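Side-chain contact in amyloid-like protein 1 (Homo sapiens, PDB 3PMR), which probably binds heparin and takes part in cell adhesion through its helical E2 domain, which forms dimers: residues Q141-H146 / Q174-R179. Residues are numbered along the deposited sequence; the frame is centred on the assembly and turned at random.
With PO4 (phosphate ion), chain F.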
loop_
_atom_site.group_PDB
_atom_site.type_symbol
_atom_site.label_atom_id
_atom_site.label_comp_id
_atom_site.label_asym_id
_atom_site.label_seq_id
_atom_site.Cartn_x
_atom_site.Cartn_y
_atom_site.Cartn_z
ATOM N N GLN B 141 -7.808 -15.493 -15.933
ATOM C CA GLN B 141 -6.536 -14.788 -15.902
ATOM C C GLN B 141 -6.553 -13.849 -14.700
ATOM O O GLN B 141 -5.566 -13.728 -13.980
ATOM C CB GLN B 141 -6.333 -13.969 -17.175
ATOM C CG GLN B 141 -5.065 -13.141 -17.142
ATOM C CD GLN B 141 -4.989 -12.137 -18.271
ATOM O OE1 GLN B 141 -5.944 -11.399 -18.531
ATOM N NE2 GLN B 141 -3.845 -12.091 -18.943
ATOM N N LYS B 142 -7.687 -13.193 -14.476
ATOM C CA LYS B 142 -7.807 -12.277 -13.337
ATOM C C LYS B 142 -7.601 -13.025 -12.011
ATOM O O LYS B 142 -6.937 -12.525 -11.110
ATOM C CB LYS B 142 -9.179 -11.599 -13.355
ATOM C CG LYS B 142 -9.314 -10.458 -12.376
ATOM C CD LYS B 142 -10.450 -9.527 -12.766
ATOM C CE LYS B 142 -10.291 -8.198 -12.061
ATOM N NZ LYS B 142 -8.928 -7.674 -12.335
ATOM N N GLU B 143 -8.184 -14.216 -11.899
ATOM C CA GLU B 143 -8.046 -15.039 -10.693
ATOM C C GLU B 143 -6.605 -15.528 -10.505
ATOM O O GLU B 143 -6.103 -15.642 -9.386
ATOM C CB GLU B 143 -8.993 -16.240 -10.769
ATOM C CG GLU B 143 -8.806 -17.268 -9.650
ATOM C CD GLU B 143 -10.005 -18.199 -9.507
ATOM O OE1 GLU B 143 -10.908 -18.129 -10.375
ATOM O OE2 GLU B 143 -10.045 -18.994 -8.537
ATOM N N GLN B 144 -5.949 -15.819 -11.615
ATOM C CA GLN B 144 -4.576 -16.277 -11.580
ATOM C C GLN B 144 -3.679 -15.142 -11.099
ATOM O O GLN B 144 -2.846 -15.327 -10.212
ATOM C CB GLN B 144 -4.133 -16.724 -12.971
ATOM C CG GLN B 144 -2.690 -17.143 -13.008
ATOM C CD GLN B 144 -2.269 -17.599 -14.372
ATOM O OE1 GLN B 144 -1.961 -16.787 -15.247
ATOM N NE2 GLN B 144 -2.266 -18.911 -14.575
ATOM N N ARG B 145 -3.861 -13.964 -11.682
ATOM C CA ARG B 145 -3.065 -12.803 -11.302
ATOM C C ARG B 145 -3.301 -12.449 -9.845
ATOM O O ARG B 145 -2.386 -12.021 -9.143
ATOM C CB ARG B 145 -3.399 -11.610 -12.208
ATOM C CG ARG B 145 -2.778 -11.725 -13.608
ATOM C CD ARG B 145 -3.309 -10.665 -14.563
ATOM N NE ARG B 145 -3.044 -9.305 -14.103
ATOM C CZ ARG B 145 -1.833 -8.755 -14.023
ATOM N NH1 ARG B 145 -0.756 -9.448 -14.374
ATOM N NH2 ARG B 145 -1.700 -7.508 -13.592
ATOM N N HIS B 146 -4.526 -12.653 -9.379
ATOM C CA HIS B 146 -4.841 -12.340 -7.997
ATOM C C HIS B 146 -4.057 -13.258 -7.071
ATOM O O HIS B 146 -3.489 -12.817 -6.072
ATOM C CB HIS B 146 -6.334 -12.490 -7.749
ATOM C CG HIS B 146 -6.742 -12.136 -6.358
ATOM N ND1 HIS B 146 -6.734 -13.048 -5.327
ATOM C CD2 HIS B 146 -7.111 -10.951 -5.814
ATOM C CE1 HIS B 146 -7.076 -12.441 -4.204
ATOM N NE2 HIS B 146 -7.308 -11.168 -4.473
ATOM N N GLN B 174 -3.153 -24.866 -10.119
ATOM C CA GLN B 174 -3.522 -26.104 -10.819
ATOM C C GLN B 174 -5.050 -26.199 -10.962
ATOM O O GLN B 174 -5.549 -26.807 -11.906
ATOM C CB GLN B 174 -3.031 -27.345 -10.068
ATOM C CG GLN B 174 -1.522 -27.464 -9.918
ATOM C CD GLN B 174 -1.121 -28.755 -9.205
ATOM O OE1 GLN B 174 -1.726 -29.138 -8.204
ATOM N NE2 GLN B 174 -0.099 -29.424 -9.720
ATOM N N VAL B 175 -5.788 -25.614 -10.018
ATOM C CA VAL B 175 -7.254 -25.640 -10.072
ATOM C C VAL B 175 -7.718 -24.751 -11.224
ATOM O O VAL B 175 -8.650 -25.084 -11.944
ATOM C CB VAL B 175 -7.895 -25.142 -8.736
ATOM C CG1 VAL B 175 -9.397 -24.926 -8.911
ATOM C CG2 VAL B 175 -7.671 -26.163 -7.644
ATOM N N ILE B 176 -7.047 -23.622 -11.397
ATOM C CA ILE B 176 -7.372 -22.689 -12.460
ATOM C C ILE B 176 -7.049 -23.310 -13.811
ATOM O O ILE B 176 -7.798 -23.162 -14.774
ATOM C CB ILE B 176 -6.554 -21.407 -12.317
ATOM C CG1 ILE B 176 -7.001 -20.652 -11.076
ATOM C CG2 ILE B 176 -6.683 -20.561 -13.568
ATOM C CD1 ILE B 176 -6.187 -19.414 -10.830
ATOM N N GLU B 177 -5.917 -24.001 -13.871
ATOM C CA GLU B 177 -5.476 -24.640 -15.102
ATOM C C GLU B 177 -6.456 -25.730 -15.498
ATOM O O GLU B 177 -6.726 -25.939 -16.676
ATOM C CB GLU B 177 -4.080 -25.241 -14.926
ATOM C CG GLU B 177 -3.547 -25.906 -16.179
ATOM N N GLU B 178 -6.993 -26.424 -14.505
ATOM C CA GLU B 178 -7.948 -27.481 -14.786
ATOM C C GLU B 178 -9.289 -26.895 -15.244
ATOM O O GLU B 178 -9.976 -27.496 -16.062
ATOM C CB GLU B 178 -8.153 -28.370 -13.552
ATOM C CG GLU B 178 -9.244 -29.425 -13.707
ATOM C CD GLU B 178 -8.930 -30.465 -14.778
ATOM O OE1 GLU B 178 -8.003 -30.232 -15.587
ATOM O OE2 GLU B 178 -9.620 -31.512 -14.814
ATOM N N ARG B 179 -9.682 -25.738 -14.722
ATOM C CA ARG B 179 -10.954 -25.174 -15.172
ATOM C C ARG B 179 -10.832 -24.759 -16.640
ATOM O O ARG B 179 -11.759 -24.954 -17.426
ATOM C CB ARG B 179 -11.384 -24.007 -14.280
ATOM C CG ARG B 179 -12.098 -24.502 -13.036
ATOM C CD ARG B 179 -12.906 -23.412 -12.369
ATOM N NE ARG B 179 -12.058 -22.352 -11.844
ATOM C CZ ARG B 179 -11.911 -22.083 -10.551
ATOM N NH1 ARG B 179 -12.558 -22.798 -9.638
ATOM N NH2 ARG B 179 -11.117 -21.095 -10.173
HETATM P P PO4 F . -5.618 -7.074 -12.746
HETATM O O1 PO4 F . -4.985 -8.258 -12.111
HETATM O O2 PO4 F . -6.597 -7.525 -13.769
HETATM O O3 PO4 F . -6.316 -6.269 -11.710
HETATM O O4 PO4 F . -4.569 -6.240 -13.396
#
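I176 and E143 meet where two antiparallel helices of the E2 domain, 126-157 and 159-187, pack with local axes 10.3 Å apart and inclined at 171°.

The apolar part of the interface rests on I176. Its CG1 is anti to the carbonyl carbon and the chain runs on extended, which carries CD1 across to the other helix, 3.6 Å from CG of E143 and 3.6 Å from CA of Q144. The two chains run alongside, pointing opposite ways, methylene against methyl. Isoleucine suits this place, being apolar and long enough for CD1 to reach the facing backbone; CB of Q144 completes the seat, 4.0 Å from CD1 of I176.

The polar part is a salt bridge. E143, extended with CG anti to the backbone N, puts OE2 2.9 Å from NH2 of R179, at the guanidinium edge; OE1 lies 3.0 Å from the same NH2, which thus faces both oxygens. The hydrogen bond to OE2 is weak, bent to 121° at the hydrogen, and the flat groups are turned 39° apart. Glutamate suits because its CG packs on I176 while its carboxylate serves several donors, and arginine is long enough to reach it. The buried carboxylate of E143 also accepts from H172 NE2 at OE2 and forms a salt bridge with R108 of helix 64-119 at OE1; R179 has a second acid, E140, at NE. An alanine in place of E143 would probably leave R108 without this acid and H172 without this acceptor, with less negative charge to offset the neighbouring R108 and R179.

On another side of helix 126-157, K142, R145 and R149 hold a phosphate, probably from the crystallisation liquor, and R145 also salt-bridges E39 of the second subunit.

The chemistry implies two helices joined by the apolar seat of I176 and a buried salt bridge, and tied to helix 64-119 through the same carboxylate, beside a basic surface consistent with heparin binding.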